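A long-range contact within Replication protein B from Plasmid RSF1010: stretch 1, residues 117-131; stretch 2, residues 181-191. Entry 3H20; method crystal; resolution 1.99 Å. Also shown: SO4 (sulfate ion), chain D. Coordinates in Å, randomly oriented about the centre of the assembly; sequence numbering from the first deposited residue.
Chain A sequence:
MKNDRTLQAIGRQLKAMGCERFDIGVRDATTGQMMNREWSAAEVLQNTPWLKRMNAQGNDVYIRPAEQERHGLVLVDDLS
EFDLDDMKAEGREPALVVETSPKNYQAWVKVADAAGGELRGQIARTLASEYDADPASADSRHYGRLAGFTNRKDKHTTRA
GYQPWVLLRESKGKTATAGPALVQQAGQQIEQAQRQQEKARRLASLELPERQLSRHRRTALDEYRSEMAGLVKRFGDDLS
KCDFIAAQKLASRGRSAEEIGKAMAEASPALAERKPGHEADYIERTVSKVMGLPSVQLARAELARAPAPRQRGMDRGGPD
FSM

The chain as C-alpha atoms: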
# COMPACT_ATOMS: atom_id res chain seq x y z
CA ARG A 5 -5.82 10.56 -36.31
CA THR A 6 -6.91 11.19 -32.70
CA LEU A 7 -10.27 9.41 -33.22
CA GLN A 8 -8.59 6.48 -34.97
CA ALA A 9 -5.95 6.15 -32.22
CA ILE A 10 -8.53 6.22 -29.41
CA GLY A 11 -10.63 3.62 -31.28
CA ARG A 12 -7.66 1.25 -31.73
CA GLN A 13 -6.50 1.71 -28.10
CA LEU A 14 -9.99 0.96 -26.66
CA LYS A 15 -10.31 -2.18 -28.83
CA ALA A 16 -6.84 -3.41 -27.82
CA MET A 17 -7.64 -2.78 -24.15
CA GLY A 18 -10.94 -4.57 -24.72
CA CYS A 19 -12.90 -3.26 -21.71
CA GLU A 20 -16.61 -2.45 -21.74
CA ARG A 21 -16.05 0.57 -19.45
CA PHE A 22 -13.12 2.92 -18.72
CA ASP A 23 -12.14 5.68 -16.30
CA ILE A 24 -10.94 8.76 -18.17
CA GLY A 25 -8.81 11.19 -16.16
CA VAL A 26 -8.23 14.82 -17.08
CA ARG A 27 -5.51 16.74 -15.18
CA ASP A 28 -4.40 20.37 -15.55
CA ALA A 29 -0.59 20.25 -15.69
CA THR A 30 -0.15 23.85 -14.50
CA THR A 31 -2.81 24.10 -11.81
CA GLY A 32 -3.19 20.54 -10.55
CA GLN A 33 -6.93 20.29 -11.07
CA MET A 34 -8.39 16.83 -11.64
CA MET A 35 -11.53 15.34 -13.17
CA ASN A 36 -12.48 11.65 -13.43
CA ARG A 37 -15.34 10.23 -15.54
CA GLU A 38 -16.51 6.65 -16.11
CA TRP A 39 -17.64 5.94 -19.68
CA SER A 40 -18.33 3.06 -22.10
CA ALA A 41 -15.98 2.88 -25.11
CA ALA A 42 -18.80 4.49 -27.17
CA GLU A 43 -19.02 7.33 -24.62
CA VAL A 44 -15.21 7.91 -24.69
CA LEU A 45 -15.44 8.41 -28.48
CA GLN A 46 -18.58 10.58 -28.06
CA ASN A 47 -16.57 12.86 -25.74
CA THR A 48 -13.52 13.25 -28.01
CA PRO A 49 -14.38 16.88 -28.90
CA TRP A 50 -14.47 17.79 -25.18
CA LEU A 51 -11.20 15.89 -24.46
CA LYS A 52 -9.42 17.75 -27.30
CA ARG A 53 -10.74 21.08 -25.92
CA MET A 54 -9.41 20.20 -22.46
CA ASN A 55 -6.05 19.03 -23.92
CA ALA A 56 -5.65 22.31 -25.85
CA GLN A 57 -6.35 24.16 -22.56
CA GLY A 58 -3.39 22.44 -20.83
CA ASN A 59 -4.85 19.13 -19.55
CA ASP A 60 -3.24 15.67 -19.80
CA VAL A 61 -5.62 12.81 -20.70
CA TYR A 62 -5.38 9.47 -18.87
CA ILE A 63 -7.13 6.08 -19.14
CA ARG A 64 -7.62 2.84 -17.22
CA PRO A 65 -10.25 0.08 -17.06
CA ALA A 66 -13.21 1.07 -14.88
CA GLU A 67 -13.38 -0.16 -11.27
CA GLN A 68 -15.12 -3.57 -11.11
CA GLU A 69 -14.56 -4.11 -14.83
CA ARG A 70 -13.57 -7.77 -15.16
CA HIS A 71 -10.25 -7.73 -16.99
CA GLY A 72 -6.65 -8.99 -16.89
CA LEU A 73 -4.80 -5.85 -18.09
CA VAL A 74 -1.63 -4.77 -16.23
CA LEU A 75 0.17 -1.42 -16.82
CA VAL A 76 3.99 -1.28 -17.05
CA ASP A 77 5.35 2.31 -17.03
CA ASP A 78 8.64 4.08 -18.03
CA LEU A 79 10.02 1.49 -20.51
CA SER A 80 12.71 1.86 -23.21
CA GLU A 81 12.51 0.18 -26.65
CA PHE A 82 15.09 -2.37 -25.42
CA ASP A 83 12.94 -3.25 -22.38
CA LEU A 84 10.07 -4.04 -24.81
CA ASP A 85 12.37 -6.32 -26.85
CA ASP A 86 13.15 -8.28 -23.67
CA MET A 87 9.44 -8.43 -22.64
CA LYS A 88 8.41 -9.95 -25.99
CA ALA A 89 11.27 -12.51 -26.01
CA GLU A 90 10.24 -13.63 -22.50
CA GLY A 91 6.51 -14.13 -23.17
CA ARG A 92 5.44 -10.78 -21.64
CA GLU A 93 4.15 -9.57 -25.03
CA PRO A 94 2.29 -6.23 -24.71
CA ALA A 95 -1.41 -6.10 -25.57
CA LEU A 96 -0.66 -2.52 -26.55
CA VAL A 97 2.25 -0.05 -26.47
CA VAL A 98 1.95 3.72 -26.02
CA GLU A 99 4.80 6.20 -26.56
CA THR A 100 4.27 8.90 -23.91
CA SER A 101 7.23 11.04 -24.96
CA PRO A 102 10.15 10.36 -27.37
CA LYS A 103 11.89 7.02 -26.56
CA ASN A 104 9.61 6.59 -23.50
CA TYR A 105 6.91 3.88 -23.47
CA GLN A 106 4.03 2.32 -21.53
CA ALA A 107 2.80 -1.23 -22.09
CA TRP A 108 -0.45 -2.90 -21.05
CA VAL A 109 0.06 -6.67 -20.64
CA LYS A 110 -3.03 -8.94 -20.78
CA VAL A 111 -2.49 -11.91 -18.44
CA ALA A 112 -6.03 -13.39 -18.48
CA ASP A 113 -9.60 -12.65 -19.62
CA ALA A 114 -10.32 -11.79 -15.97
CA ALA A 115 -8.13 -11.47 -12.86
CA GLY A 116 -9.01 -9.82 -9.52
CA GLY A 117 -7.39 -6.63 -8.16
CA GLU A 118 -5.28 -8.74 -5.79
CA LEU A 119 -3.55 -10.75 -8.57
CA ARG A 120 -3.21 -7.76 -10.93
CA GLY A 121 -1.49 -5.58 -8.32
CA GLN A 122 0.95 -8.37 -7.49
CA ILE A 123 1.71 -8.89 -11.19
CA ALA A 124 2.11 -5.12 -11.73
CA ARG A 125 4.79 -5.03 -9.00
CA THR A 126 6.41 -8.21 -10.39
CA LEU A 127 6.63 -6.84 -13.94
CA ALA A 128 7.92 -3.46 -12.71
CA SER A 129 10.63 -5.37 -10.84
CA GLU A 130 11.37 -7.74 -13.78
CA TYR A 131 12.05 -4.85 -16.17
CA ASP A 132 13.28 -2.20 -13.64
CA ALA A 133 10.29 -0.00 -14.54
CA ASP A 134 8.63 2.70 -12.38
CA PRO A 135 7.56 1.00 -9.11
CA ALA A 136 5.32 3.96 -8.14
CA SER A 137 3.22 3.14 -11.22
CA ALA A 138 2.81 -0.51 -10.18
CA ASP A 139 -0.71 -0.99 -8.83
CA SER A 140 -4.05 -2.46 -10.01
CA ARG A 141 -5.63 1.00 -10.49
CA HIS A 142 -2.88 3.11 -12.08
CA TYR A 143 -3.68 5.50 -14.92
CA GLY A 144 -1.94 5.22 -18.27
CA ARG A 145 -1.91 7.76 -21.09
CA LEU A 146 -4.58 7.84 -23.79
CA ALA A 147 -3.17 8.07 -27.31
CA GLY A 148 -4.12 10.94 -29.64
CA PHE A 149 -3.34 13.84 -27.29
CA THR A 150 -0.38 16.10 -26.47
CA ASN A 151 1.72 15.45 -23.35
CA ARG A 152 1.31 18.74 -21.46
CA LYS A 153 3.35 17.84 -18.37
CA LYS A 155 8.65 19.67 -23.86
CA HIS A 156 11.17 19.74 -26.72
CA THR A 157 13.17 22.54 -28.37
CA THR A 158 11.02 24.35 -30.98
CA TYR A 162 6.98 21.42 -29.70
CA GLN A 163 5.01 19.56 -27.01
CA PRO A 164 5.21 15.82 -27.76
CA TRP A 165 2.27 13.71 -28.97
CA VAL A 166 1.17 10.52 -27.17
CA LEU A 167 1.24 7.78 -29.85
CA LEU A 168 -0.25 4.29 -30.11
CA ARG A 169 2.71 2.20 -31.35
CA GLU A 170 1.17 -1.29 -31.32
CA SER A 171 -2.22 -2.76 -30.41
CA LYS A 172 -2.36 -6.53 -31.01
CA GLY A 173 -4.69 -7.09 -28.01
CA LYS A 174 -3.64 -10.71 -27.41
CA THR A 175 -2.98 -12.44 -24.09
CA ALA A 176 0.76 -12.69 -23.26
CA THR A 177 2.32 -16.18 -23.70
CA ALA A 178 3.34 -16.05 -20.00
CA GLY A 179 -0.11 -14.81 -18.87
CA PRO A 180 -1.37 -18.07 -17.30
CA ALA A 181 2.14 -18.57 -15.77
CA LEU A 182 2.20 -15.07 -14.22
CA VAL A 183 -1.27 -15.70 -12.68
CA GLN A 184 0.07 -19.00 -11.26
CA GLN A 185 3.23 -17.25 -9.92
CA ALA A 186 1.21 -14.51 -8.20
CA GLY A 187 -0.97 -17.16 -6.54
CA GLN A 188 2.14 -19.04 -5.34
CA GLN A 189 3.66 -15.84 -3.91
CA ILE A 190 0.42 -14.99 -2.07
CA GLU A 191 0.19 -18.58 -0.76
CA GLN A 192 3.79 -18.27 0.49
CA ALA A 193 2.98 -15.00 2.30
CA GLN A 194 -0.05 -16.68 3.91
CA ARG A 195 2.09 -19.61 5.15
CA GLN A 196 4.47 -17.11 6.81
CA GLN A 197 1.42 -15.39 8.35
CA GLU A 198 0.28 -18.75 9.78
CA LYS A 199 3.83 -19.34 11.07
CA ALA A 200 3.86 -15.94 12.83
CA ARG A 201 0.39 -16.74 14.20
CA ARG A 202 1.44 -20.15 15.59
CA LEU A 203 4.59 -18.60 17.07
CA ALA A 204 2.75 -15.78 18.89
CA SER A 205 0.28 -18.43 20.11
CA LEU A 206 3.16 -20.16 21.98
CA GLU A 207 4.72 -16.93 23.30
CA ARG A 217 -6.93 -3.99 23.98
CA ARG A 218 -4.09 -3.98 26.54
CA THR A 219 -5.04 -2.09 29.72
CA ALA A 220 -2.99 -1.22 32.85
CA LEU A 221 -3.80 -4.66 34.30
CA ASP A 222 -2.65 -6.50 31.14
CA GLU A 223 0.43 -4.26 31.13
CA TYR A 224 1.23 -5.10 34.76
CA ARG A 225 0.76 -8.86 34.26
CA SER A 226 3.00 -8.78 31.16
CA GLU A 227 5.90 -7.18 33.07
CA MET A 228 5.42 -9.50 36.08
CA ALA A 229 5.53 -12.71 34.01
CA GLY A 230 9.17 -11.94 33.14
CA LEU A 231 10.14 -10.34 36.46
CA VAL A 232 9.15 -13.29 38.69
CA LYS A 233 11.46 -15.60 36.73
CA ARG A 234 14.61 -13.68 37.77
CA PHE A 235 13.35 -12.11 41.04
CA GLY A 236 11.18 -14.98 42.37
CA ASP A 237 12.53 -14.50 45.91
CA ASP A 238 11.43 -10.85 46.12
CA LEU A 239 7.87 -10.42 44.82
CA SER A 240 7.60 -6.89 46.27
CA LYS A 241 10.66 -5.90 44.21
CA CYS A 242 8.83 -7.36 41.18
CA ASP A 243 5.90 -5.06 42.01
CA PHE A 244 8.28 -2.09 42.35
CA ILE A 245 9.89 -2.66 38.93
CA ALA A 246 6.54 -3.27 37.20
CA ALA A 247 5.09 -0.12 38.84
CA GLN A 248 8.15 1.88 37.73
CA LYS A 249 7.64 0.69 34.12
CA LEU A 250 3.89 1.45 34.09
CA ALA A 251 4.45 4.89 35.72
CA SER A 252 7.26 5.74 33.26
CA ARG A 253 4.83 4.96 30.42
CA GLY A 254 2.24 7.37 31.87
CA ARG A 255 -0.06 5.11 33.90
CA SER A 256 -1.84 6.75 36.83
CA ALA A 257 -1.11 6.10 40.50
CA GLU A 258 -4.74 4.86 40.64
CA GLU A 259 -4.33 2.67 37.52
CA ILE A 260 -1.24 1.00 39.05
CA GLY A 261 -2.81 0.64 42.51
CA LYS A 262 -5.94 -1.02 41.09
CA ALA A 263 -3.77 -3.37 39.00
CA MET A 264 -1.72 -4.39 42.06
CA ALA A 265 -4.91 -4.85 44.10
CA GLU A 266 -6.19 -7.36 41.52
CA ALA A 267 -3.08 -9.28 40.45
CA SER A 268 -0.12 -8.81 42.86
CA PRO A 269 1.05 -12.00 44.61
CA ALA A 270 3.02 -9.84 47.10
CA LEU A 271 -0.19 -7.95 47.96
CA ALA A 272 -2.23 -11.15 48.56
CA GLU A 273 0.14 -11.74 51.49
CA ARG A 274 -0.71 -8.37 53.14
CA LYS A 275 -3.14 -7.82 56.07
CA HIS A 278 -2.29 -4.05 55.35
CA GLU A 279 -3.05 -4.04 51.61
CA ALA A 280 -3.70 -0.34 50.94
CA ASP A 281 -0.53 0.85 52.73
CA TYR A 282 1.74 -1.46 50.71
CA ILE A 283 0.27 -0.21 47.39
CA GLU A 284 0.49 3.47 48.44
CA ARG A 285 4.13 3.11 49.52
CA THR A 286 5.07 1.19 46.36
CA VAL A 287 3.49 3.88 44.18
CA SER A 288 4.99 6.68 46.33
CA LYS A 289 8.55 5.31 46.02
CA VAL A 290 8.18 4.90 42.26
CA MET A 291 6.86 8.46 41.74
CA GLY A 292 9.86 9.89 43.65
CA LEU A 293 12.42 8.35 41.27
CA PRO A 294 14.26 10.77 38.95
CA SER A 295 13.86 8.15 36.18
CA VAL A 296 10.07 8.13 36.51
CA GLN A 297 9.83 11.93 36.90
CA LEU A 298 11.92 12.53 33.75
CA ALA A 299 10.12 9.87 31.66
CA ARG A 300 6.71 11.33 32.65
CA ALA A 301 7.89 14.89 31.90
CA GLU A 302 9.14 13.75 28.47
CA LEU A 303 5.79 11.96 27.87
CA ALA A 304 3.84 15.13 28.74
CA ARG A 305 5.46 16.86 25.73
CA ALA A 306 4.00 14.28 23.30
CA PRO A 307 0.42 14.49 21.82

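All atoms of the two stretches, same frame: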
# COMPACT_ATOMS: atom_id res chain seq x y z
N GLY A 117 -8.33 -7.71 -8.52
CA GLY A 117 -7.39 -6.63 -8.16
C GLY A 117 -6.15 -7.14 -7.45
O GLY A 117 -5.03 -6.68 -7.74
N GLU A 118 -6.35 -8.09 -6.55
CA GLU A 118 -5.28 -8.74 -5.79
C GLU A 118 -4.17 -9.30 -6.70
O GLU A 118 -3.00 -8.96 -6.53
CB GLU A 118 -5.88 -9.83 -4.87
CG GLU A 118 -4.93 -10.92 -4.38
CD GLU A 118 -5.63 -11.97 -3.51
OE1 GLU A 118 -6.85 -11.86 -3.24
OE2 GLU A 118 -4.95 -12.93 -3.07
N LEU A 119 -4.54 -10.14 -7.67
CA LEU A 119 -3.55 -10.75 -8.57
C LEU A 119 -2.92 -9.71 -9.50
O LEU A 119 -1.71 -9.73 -9.74
CB LEU A 119 -4.15 -11.92 -9.37
CG LEU A 119 -4.54 -13.17 -8.57
CD1 LEU A 119 -5.53 -14.04 -9.34
CD2 LEU A 119 -3.32 -14.00 -8.14
N ARG A 120 -3.73 -8.78 -10.01
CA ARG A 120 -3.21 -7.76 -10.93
C ARG A 120 -2.17 -6.84 -10.29
O ARG A 120 -1.18 -6.49 -10.93
CB ARG A 120 -4.35 -6.95 -11.53
CG ARG A 120 -5.11 -7.71 -12.63
CD ARG A 120 -6.10 -6.83 -13.37
NE ARG A 120 -7.31 -6.64 -12.58
CZ ARG A 120 -7.62 -5.51 -11.95
NH1 ARG A 120 -8.74 -5.43 -11.26
NH2 ARG A 120 -6.80 -4.47 -12.03
N GLY A 121 -2.41 -6.45 -9.04
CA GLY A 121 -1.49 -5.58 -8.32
C GLY A 121 -0.17 -6.27 -8.06
O GLY A 121 0.89 -5.67 -8.19
N GLN A 122 -0.24 -7.55 -7.69
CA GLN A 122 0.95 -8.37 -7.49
C GLN A 122 1.74 -8.50 -8.78
O GLN A 122 2.97 -8.38 -8.76
CB GLN A 122 0.57 -9.75 -6.93
CG GLN A 122 1.75 -10.66 -6.59
CD GLN A 122 2.44 -10.31 -5.28
OE1 GLN A 122 1.87 -9.65 -4.41
NE2 GLN A 122 3.68 -10.77 -5.12
N ILE A 123 1.05 -8.75 -9.89
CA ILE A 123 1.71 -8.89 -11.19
C ILE A 123 2.32 -7.55 -11.64
O ILE A 123 3.43 -7.53 -12.14
CB ILE A 123 0.77 -9.50 -12.28
CG1 ILE A 123 0.41 -10.95 -11.90
CG2 ILE A 123 1.45 -9.50 -13.65
CD1 ILE A 123 -0.79 -11.51 -12.66
N ALA A 124 1.59 -6.45 -11.42
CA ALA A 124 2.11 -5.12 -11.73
C ALA A 124 3.46 -4.84 -11.04
O ALA A 124 4.39 -4.34 -11.67
CB ALA A 124 1.08 -4.05 -11.38
N ARG A 125 3.55 -5.17 -9.75
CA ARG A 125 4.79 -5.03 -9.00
C ARG A 125 5.88 -5.97 -9.52
O ARG A 125 7.05 -5.60 -9.60
CB ARG A 125 4.55 -5.26 -7.50
CG ARG A 125 3.69 -4.19 -6.84
CD ARG A 125 3.67 -4.32 -5.33
NE ARG A 125 3.06 -5.57 -4.87
CZ ARG A 125 1.76 -5.77 -4.70
NH1 ARG A 125 0.88 -4.80 -4.97
NH2 ARG A 125 1.32 -6.95 -4.27
N THR A 126 5.48 -7.20 -9.87
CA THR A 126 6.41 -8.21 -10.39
C THR A 126 7.02 -7.78 -11.72
O THR A 126 8.24 -7.85 -11.90
CB THR A 126 5.71 -9.61 -10.48
OG1 THR A 126 5.46 -10.10 -9.15
CG2 THR A 126 6.57 -10.63 -11.22
N LEU A 127 6.18 -7.28 -12.63
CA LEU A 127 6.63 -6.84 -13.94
C LEU A 127 7.49 -5.58 -13.84
O LEU A 127 8.47 -5.44 -14.57
CB LEU A 127 5.45 -6.62 -14.89
CG LEU A 127 4.67 -7.86 -15.36
CD1 LEU A 127 3.42 -7.46 -16.17
CD2 LEU A 127 5.55 -8.82 -16.19
N ALA A 128 7.12 -4.67 -12.93
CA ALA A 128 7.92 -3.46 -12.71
C ALA A 128 9.32 -3.84 -12.20
O ALA A 128 10.32 -3.25 -12.61
CB ALA A 128 7.22 -2.52 -11.74
N SER A 129 9.37 -4.84 -11.32
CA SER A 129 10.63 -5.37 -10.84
C SER A 129 11.42 -6.11 -11.93
O SER A 129 12.63 -5.89 -12.07
CB SER A 129 10.40 -6.30 -9.63
OG SER A 129 11.63 -6.76 -9.13
N GLU A 130 10.74 -6.96 -12.70
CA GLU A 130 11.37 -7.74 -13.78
C GLU A 130 12.12 -6.86 -14.77
O GLU A 130 13.22 -7.20 -15.20
CB GLU A 130 10.34 -8.61 -14.53
CG GLU A 130 10.04 -9.96 -13.87
CD GLU A 130 9.00 -10.81 -14.62
OE1 GLU A 130 8.65 -10.49 -15.78
OE2 GLU A 130 8.53 -11.82 -14.03
N TYR A 131 11.52 -5.72 -15.13
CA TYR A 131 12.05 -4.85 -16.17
C TYR A 131 12.56 -3.50 -15.64
O TYR A 131 12.75 -2.57 -16.42
CB TYR A 131 11.02 -4.71 -17.33
CG TYR A 131 10.65 -6.09 -17.86
CD1 TYR A 131 11.58 -6.83 -18.60
CD2 TYR A 131 9.42 -6.69 -17.55
CE1 TYR A 131 11.29 -8.11 -19.05
CE2 TYR A 131 9.12 -7.98 -18.01
CZ TYR A 131 10.07 -8.69 -18.75
OH TYR A 131 9.82 -9.96 -19.20
N ALA A 181 0.99 -18.36 -16.68
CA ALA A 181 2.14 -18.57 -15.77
C ALA A 181 2.33 -17.45 -14.74
O ALA A 181 2.69 -17.71 -13.58
CB ALA A 181 3.43 -18.80 -16.58
N LEU A 182 2.11 -16.20 -15.14
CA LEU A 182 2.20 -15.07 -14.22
C LEU A 182 1.06 -15.08 -13.17
O LEU A 182 1.28 -14.70 -12.01
CB LEU A 182 2.18 -13.75 -14.99
CG LEU A 182 3.44 -13.40 -15.79
CD1 LEU A 182 3.07 -12.39 -16.88
CD2 LEU A 182 4.56 -12.88 -14.89
N VAL A 183 -0.13 -15.50 -13.59
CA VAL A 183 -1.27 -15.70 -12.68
C VAL A 183 -0.95 -16.82 -11.66
O VAL A 183 -1.22 -16.68 -10.46
CB VAL A 183 -2.58 -16.02 -13.45
CG1 VAL A 183 -3.73 -16.41 -12.49
CG2 VAL A 183 -3.02 -14.82 -14.31
N GLN A 184 -0.36 -17.91 -12.15
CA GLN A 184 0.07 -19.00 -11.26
C GLN A 184 1.12 -18.52 -10.26
O GLN A 184 1.03 -18.84 -9.07
CB GLN A 184 0.68 -20.15 -12.06
CG GLN A 184 -0.29 -20.99 -12.84
CD GLN A 184 0.43 -22.00 -13.74
OE1 GLN A 184 0.53 -21.79 -14.95
NE2 GLN A 184 0.93 -23.08 -13.15
N GLN A 185 2.12 -17.77 -10.75
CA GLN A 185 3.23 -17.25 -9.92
C GLN A 185 2.72 -16.34 -8.81
O GLN A 185 3.14 -16.46 -7.65
CB GLN A 185 4.24 -16.50 -10.80
CG GLN A 185 5.41 -15.87 -10.04
CD GLN A 185 6.37 -15.13 -10.96
OE1 GLN A 185 5.97 -14.27 -11.74
NE2 GLN A 185 7.65 -15.46 -10.88
N ALA A 186 1.83 -15.42 -9.16
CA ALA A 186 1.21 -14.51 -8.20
C ALA A 186 0.49 -15.28 -7.10
O ALA A 186 0.60 -14.93 -5.92
CB ALA A 186 0.25 -13.55 -8.91
N GLY A 187 -0.23 -16.33 -7.49
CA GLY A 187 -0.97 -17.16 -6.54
C GLY A 187 -0.03 -17.88 -5.58
O GLY A 187 -0.30 -17.94 -4.38
N GLN A 188 1.07 -18.39 -6.12
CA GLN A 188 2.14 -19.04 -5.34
C GLN A 188 2.80 -18.09 -4.34
O GLN A 188 3.06 -18.46 -3.19
CB GLN A 188 3.19 -19.65 -6.27
CG GLN A 188 2.71 -20.88 -7.02
CD GLN A 188 2.51 -22.07 -6.10
OE1 GLN A 188 1.39 -22.35 -5.66
NE2 GLN A 188 3.59 -22.76 -5.79
N GLN A 189 3.07 -16.87 -4.78
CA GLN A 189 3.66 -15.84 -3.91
C GLN A 189 2.72 -15.42 -2.77
O GLN A 189 3.17 -15.21 -1.64
CB GLN A 189 4.06 -14.61 -4.74
CG GLN A 189 5.26 -14.88 -5.65
CD GLN A 189 5.50 -13.77 -6.65
OE1 GLN A 189 4.60 -12.99 -6.95
NE2 GLN A 189 6.72 -13.69 -7.17
N ILE A 190 1.43 -15.30 -3.08
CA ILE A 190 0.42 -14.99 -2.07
C ILE A 190 0.27 -16.16 -1.08
O ILE A 190 0.22 -15.95 0.14
CB ILE A 190 -0.94 -14.58 -2.72
CG1 ILE A 190 -0.78 -13.24 -3.46
CG2 ILE A 190 -2.05 -14.49 -1.67
CD1 ILE A 190 -1.87 -12.93 -4.51
N GLU A 191 0.24 -17.38 -1.60
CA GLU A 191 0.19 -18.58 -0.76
C GLU A 191 1.39 -18.68 0.18
O GLU A 191 1.24 -19.07 1.34
CB GLU A 191 0.05 -19.84 -1.62
CG GLU A 191 -1.32 -19.99 -2.27
CD GLU A 191 -1.49 -21.27 -3.08
OE1 GLU A 191 -0.49 -21.77 -3.65
OE2 GLU A 191 -2.63 -21.77 -3.16
S SO4 D . -2.97 -2.98 -5.55
O1 SO4 D . -3.18 -1.72 -4.83
O2 SO4 D . -2.35 -3.97 -4.67
O3 SO4 D . -4.25 -3.50 -6.01
O4 SO4 D . -2.09 -2.73 -6.69
O HOH W 1 3.46 -11.87 -9.00

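Two helices that cross steeply can touch over only a short length, and a small residue near the crossing can make room for larger side chains from the partner. The helices 117-130 and 181-191 of this replication protein illustrate the principle: their axes cross at 100° and approach to 9.4 Å. At the centre lies Ala-186, whose CB points toward the other helix and ends after one carbon, leaving space for larger neighbours. CD2 of Leu-119 lies 3.7 Å from CB of Ala-186, and CG1 of Ile-123 reaches the same CB at 4.0 Å. Leu-119 (m, t) acts as a knob, seated in a hole formed by Val-183, Ala-186, Gly-187 and Ile-190. Its CA-to-CB bond points sideways, but the longer side chain carries its end inward; CD2 of Leu-119 also lies 3.9 Å from the backbone N of Gly-187.

Branched and longer apolar chains extend this centre. CD1 of Ile-123 meets CG2 of Val-183 at 4.3 Å and CB of Leu-182 at 4.4 Å, while CD2 of Leu-127 lies 4.4 Å from CD2 of Leu-182. On the other flank, CD1 of Ile-190 packs 4.1 Å from CD2 of Leu-119. In all, 582 Å² is buried, counting both sides.

Polarity returns where longer side chains leave the apolar patch. Gln-122 rests its CG 4.0 Å from CB of Ala-186, then donates from NE2 to OE1 of Gln-189 (3.0 Å), the one direct hydrogen bond between the stretches. Its amide serves twice, since OE1 of Gln-122 accepts from NH2 of Arg-125 at 2.8 Å. A water donates to OE1 of Gln-189 (2.6 Å) and hydrogen-bonds OG1 of Thr-126 (2.7 Å), bridging two side chains whose own polar atoms stand farther apart.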